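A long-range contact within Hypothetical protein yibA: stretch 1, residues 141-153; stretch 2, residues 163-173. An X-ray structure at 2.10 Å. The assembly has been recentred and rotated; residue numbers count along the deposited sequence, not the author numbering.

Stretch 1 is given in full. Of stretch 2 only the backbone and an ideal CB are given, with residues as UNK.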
# COMPACT_ATOMS: atom_id res chain seq x y z
N SER A 141 -10.36 -1.09 13.47
CA SER A 141 -9.44 0.01 13.22
C SER A 141 -9.10 0.16 11.74
O SER A 141 -8.73 -0.81 11.08
CB SER A 141 -8.15 -0.17 14.00
OG SER A 141 -7.16 0.74 13.53
N THR A 142 -9.19 1.39 11.23
CA THR A 142 -8.87 1.67 9.84
C THR A 142 -7.39 1.47 9.60
O THR A 142 -6.99 0.97 8.56
CB THR A 142 -9.21 3.13 9.47
OG1 THR A 142 -8.63 4.02 10.43
CG2 THR A 142 -10.70 3.34 9.43
N ASN A 143 -6.57 1.88 10.56
CA ASN A 143 -5.13 1.71 10.40
C ASN A 143 -4.84 0.24 10.17
O ASN A 143 -4.03 -0.12 9.30
CB ASN A 143 -4.40 2.18 11.64
CG ASN A 143 -4.82 3.57 12.07
OD1 ASN A 143 -4.00 4.47 12.20
ND2 ASN A 143 -6.13 3.75 12.28
N VAL A 144 -5.52 -0.62 10.94
CA VAL A 144 -5.33 -2.06 10.80
C VAL A 144 -5.79 -2.57 9.46
O VAL A 144 -5.08 -3.32 8.80
CB VAL A 144 -6.07 -2.86 11.91
CG1 VAL A 144 -6.08 -4.34 11.54
CG2 VAL A 144 -5.39 -2.65 13.28
N ARG A 145 -7.00 -2.17 9.05
CA ARG A 145 -7.51 -2.59 7.77
C ARG A 145 -6.55 -2.10 6.66
O ARG A 145 -6.24 -2.85 5.75
CB ARG A 145 -8.93 -2.08 7.55
CG ARG A 145 -9.94 -2.73 8.51
CD ARG A 145 -11.36 -2.69 7.98
NE ARG A 145 -11.79 -1.34 7.65
CZ ARG A 145 -11.96 -0.36 8.53
NH1 ARG A 145 -11.71 -0.56 9.81
NH2 ARG A 145 -12.40 0.83 8.12
N ARG A 146 -6.08 -0.87 6.78
CA ARG A 146 -5.13 -0.32 5.80
C ARG A 146 -3.89 -1.21 5.75
O ARG A 146 -3.47 -1.63 4.69
CB ARG A 146 -4.70 1.10 6.19
CG ARG A 146 -3.92 1.86 5.11
CD ARG A 146 -3.45 3.21 5.64
NE ARG A 146 -4.45 3.79 6.54
CZ ARG A 146 -4.18 4.68 7.49
NH1 ARG A 146 -2.94 5.11 7.66
NH2 ARG A 146 -5.15 5.14 8.28
N ALA A 147 -3.31 -1.49 6.92
CA ALA A 147 -2.12 -2.31 6.96
C ALA A 147 -2.43 -3.68 6.37
O ALA A 147 -1.56 -4.31 5.77
CB ALA A 147 -1.59 -2.41 8.39
N THR A 148 -3.67 -4.13 6.50
CA THR A 148 -4.05 -5.43 5.95
C THR A 148 -4.02 -5.32 4.44
O THR A 148 -3.60 -6.27 3.74
CB THR A 148 -5.49 -5.86 6.41
OG1 THR A 148 -5.56 -5.87 7.84
CG2 THR A 148 -5.83 -7.25 5.89
N ALA A 149 -4.45 -4.18 3.91
CA ALA A 149 -4.43 -4.04 2.45
C ALA A 149 -2.99 -4.22 1.94
O ALA A 149 -2.73 -4.95 0.98
CB ALA A 149 -4.98 -2.66 2.04
N PHE A 150 -2.06 -3.54 2.60
CA PHE A 150 -0.65 -3.65 2.23
C PHE A 150 -0.19 -5.10 2.26
O PHE A 150 0.45 -5.60 1.33
CB PHE A 150 0.21 -2.85 3.21
CG PHE A 150 1.67 -3.06 3.03
CD1 PHE A 150 2.28 -2.80 1.80
CD2 PHE A 150 2.44 -3.55 4.07
CE1 PHE A 150 3.63 -3.02 1.61
CE2 PHE A 150 3.79 -3.78 3.89
CZ PHE A 150 4.39 -3.51 2.65
N ALA A 151 -0.51 -5.77 3.36
CA ALA A 151 -0.13 -7.15 3.54
C ALA A 151 -0.57 -8.02 2.37
O ALA A 151 0.25 -8.71 1.76
CB ALA A 151 -0.75 -7.69 4.82
N ILE A 152 -1.86 -7.98 2.08
CA ILE A 152 -2.41 -8.79 1.00
C ILE A 152 -1.66 -8.57 -0.31
O ILE A 152 -1.29 -9.52 -0.99
CB ILE A 152 -3.94 -8.50 0.83
CG1 ILE A 152 -4.71 -9.00 2.07
CG2 ILE A 152 -4.46 -9.20 -0.41
CD1 ILE A 152 -6.21 -8.63 2.11
N SER A 153 -1.39 -7.32 -0.63
CA SER A 153 -0.69 -7.00 -1.86
C SER A 153 0.65 -7.72 -1.93
O SER A 153 1.16 -8.00 -3.01
CB SER A 153 -0.50 -5.49 -1.98
OG SER A 153 0.44 -5.02 -1.05
N UNK A 163 -11.53 -10.69 0.28
CA UNK A 163 -11.13 -9.70 1.28
C UNK A 163 -11.02 -8.35 0.56
O UNK A 163 -11.57 -7.35 1.00
CB UNK A 163 -9.81 -10.08 1.96
N UNK A 164 -10.29 -8.38 -0.54
CA UNK A 164 -10.09 -7.23 -1.41
C UNK A 164 -11.43 -6.57 -1.75
O UNK A 164 -11.61 -5.36 -1.60
CB UNK A 164 -9.36 -7.65 -2.69
N UNK A 165 -12.40 -7.39 -2.16
CA UNK A 165 -13.71 -6.88 -2.49
C UNK A 165 -14.33 -6.17 -1.30
O UNK A 165 -14.85 -5.07 -1.43
CB UNK A 165 -14.62 -8.01 -2.97
N UNK A 166 -14.26 -6.78 -0.11
CA UNK A 166 -14.85 -6.10 1.05
C UNK A 166 -14.12 -4.78 1.34
O UNK A 166 -14.75 -3.82 1.76
CB UNK A 166 -14.80 -7.01 2.28
N UNK A 167 -12.81 -4.73 1.11
CA UNK A 167 -12.04 -3.50 1.35
C UNK A 167 -12.40 -2.42 0.33
O UNK A 167 -12.26 -1.23 0.60
CB UNK A 167 -10.54 -3.79 1.30
N UNK A 168 -12.85 -2.83 -0.85
CA UNK A 168 -13.26 -1.84 -1.83
C UNK A 168 -14.46 -1.10 -1.24
O UNK A 168 -14.70 0.06 -1.57
CB UNK A 168 -13.60 -2.48 -3.18
N UNK A 169 -15.20 -1.78 -0.36
CA UNK A 169 -16.40 -1.20 0.24
C UNK A 169 -16.09 -0.50 1.54
O UNK A 169 -17.00 -0.08 2.26
CB UNK A 169 -17.46 -2.28 0.48
N UNK A 170 -14.81 -0.35 1.83
CA UNK A 170 -14.43 0.26 3.07
C UNK A 170 -14.84 1.72 3.22
O UNK A 170 -14.89 2.47 2.24
CB UNK A 170 -12.91 0.14 3.23
N UNK A 171 -15.18 2.12 4.45
CA UNK A 171 -15.59 3.49 4.73
C UNK A 171 -14.40 4.42 4.56
O UNK A 171 -14.55 5.62 4.34
CB UNK A 171 -16.17 3.61 6.14
N UNK A 172 -13.20 3.88 4.65
CA UNK A 172 -12.03 4.73 4.49
C UNK A 172 -11.60 4.77 3.02
O UNK A 172 -11.42 3.73 2.39
CB UNK A 172 -10.88 4.23 5.37
N UNK A 173 -11.42 5.98 2.50
CA UNK A 173 -11.02 6.18 1.12
C UNK A 173 -9.65 5.64 0.80
O UNK A 173 -9.40 5.10 -0.28
CB UNK A 173 -11.06 7.67 0.78

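The helix of residues 142-153 and the helical segment 163-168 run at 140° to one another, roughly antiparallel, so the start of stretch 2 lies beside the C-terminal part of stretch 1 and its loop reaches back to the first turn.

At position 163 the backbone is helical and CA-to-CB points toward stretch 1, where the ideal CB already lies 3.9 Å from Ile152 CD1. A methyl at that distance offers nothing polar to bind, so an aliphatic residue suits, whether alanine, valine, isoleucine or leucine. The residue is Leu163, whose CD1 packs against Ile152 CD1 at 3.8 Å.

Position 164 points sideways, and its ideal CB has no atom of stretch 1 within 5.5 Å. A short side chain would leave Ile152 untouched; a longer apolar one, such as leucine or methionine, could bend back to it. Leu164 does so: its CD1 comes within 3.9 Å of Ile152 CG2.

Positions 165 and 166 are helical and out of reach of stretch 1, which therefore sets little preference. They are Ile165 and Asn166.

Position 167 again points toward stretch 1, one helical turn after 163. No atom of stretch 1 lies within 5.5 Å of its ideal CB, leaving room for a sizeable side chain, and the surface ahead is formed by Ala149, Ile152 and the aliphatic base of Arg145. Leucine, isoleucine or methionine would fit. Leu167, with chi1 m and chi2 t, spans this surface: CD1 lies 4.2 Å from Ile152 CD1 and 4.4 Å from Ala149 CB, while CD2 lies 4.4 Å from Arg145 CB. Leu167 CD1 also comes close to the helix backbone, 4.3 Å from Ala149 CA.

Positions 168 and 169 are out of reach of stretch 1 and are Leu168 and Lys169.

At position 170 the backbone is extended (phi/psi -65/146) and CA-to-CB points toward stretch 1, with the ideal CB 4.8 Å from Arg145 NE, so a short side chain can reach the guanidinium. An acidic residue is the clear choice, although asparagine or glutamine could also accept a hydrogen bond. Asp170 makes a two-pronged salt bridge: Arg145 NE donates to Asp170 OD2 at a very short 2.4 Å, and Arg145 NH2 to Asp170 OD1 at 2.9 Å, both nearly linear. Asp170 OD1 also accepts from the backbone N of position 172 at 2.7 Å.

Position 171 points sideways, with its ideal CB 5.1 Å from Arg145 NH2. Its phi of -69° permits proline, but many residues would do. Pro171 places CD 4.1 Å from Arg145 NH2.

At position 172 CB points toward stretch 1, 4.2 Å from Thr142 CG2 and 4.6 Å from Arg145 NH2. The next residue begins a helix, so serine, threonine, aspartate or asparagine would suit this N-cap position. It is Asn172, whose CB packs against Thr142 CG2 at 4.2 Å.

Position 173 is helical and beyond contact; it is Gly173.

Stretch 2, residues 163-173: LLINLLKDPNG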
# COMPACT_ATOMS: atom_id res chain seq x y z
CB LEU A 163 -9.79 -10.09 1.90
CG LEU A 163 -9.71 -11.47 2.57
CD1 LEU A 163 -8.37 -11.53 3.32
CD2 LEU A 163 -10.88 -11.74 3.57
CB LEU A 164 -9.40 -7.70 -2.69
CG LEU A 164 -7.94 -7.25 -2.88
CD1 LEU A 164 -7.35 -6.80 -1.56
CD2 LEU A 164 -7.13 -8.38 -3.50
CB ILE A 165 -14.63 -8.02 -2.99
CG1 ILE A 165 -14.11 -8.52 -4.34
CG2 ILE A 165 -16.07 -7.55 -3.14
CD1 ILE A 165 -14.91 -9.66 -4.93
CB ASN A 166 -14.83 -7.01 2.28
CG ASN A 166 -16.04 -6.77 3.20
OD1 ASN A 166 -17.18 -6.98 2.79
ND2 ASN A 166 -15.79 -6.33 4.42
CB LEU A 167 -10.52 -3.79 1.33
CG LEU A 167 -10.04 -4.69 2.49
CD1 LEU A 167 -8.59 -5.13 2.31
CD2 LEU A 167 -10.21 -3.95 3.82
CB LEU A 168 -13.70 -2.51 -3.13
CG LEU A 168 -12.61 -3.15 -3.98
CD1 LEU A 168 -13.26 -3.93 -5.14
CD2 LEU A 168 -11.68 -2.07 -4.51
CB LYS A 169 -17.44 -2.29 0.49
CG LYS A 169 -17.61 -3.27 -0.65
CD LYS A 169 -18.47 -4.45 -0.22
CE LYS A 169 -18.47 -5.58 -1.25
NZ LYS A 169 -19.54 -6.58 -0.94
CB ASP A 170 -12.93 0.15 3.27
CG ASP A 170 -12.55 0.26 4.72
OD1 ASP A 170 -12.62 1.37 5.28
OD2 ASP A 170 -12.19 -0.79 5.30
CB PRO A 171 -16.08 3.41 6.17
CG PRO A 171 -16.62 2.03 6.26
CD PRO A 171 -15.54 1.23 5.57
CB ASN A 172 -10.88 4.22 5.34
CG ASN A 172 -9.74 5.20 5.39
OD1 ASN A 172 -9.80 6.20 6.10
ND2 ASN A 172 -8.70 4.92 4.63
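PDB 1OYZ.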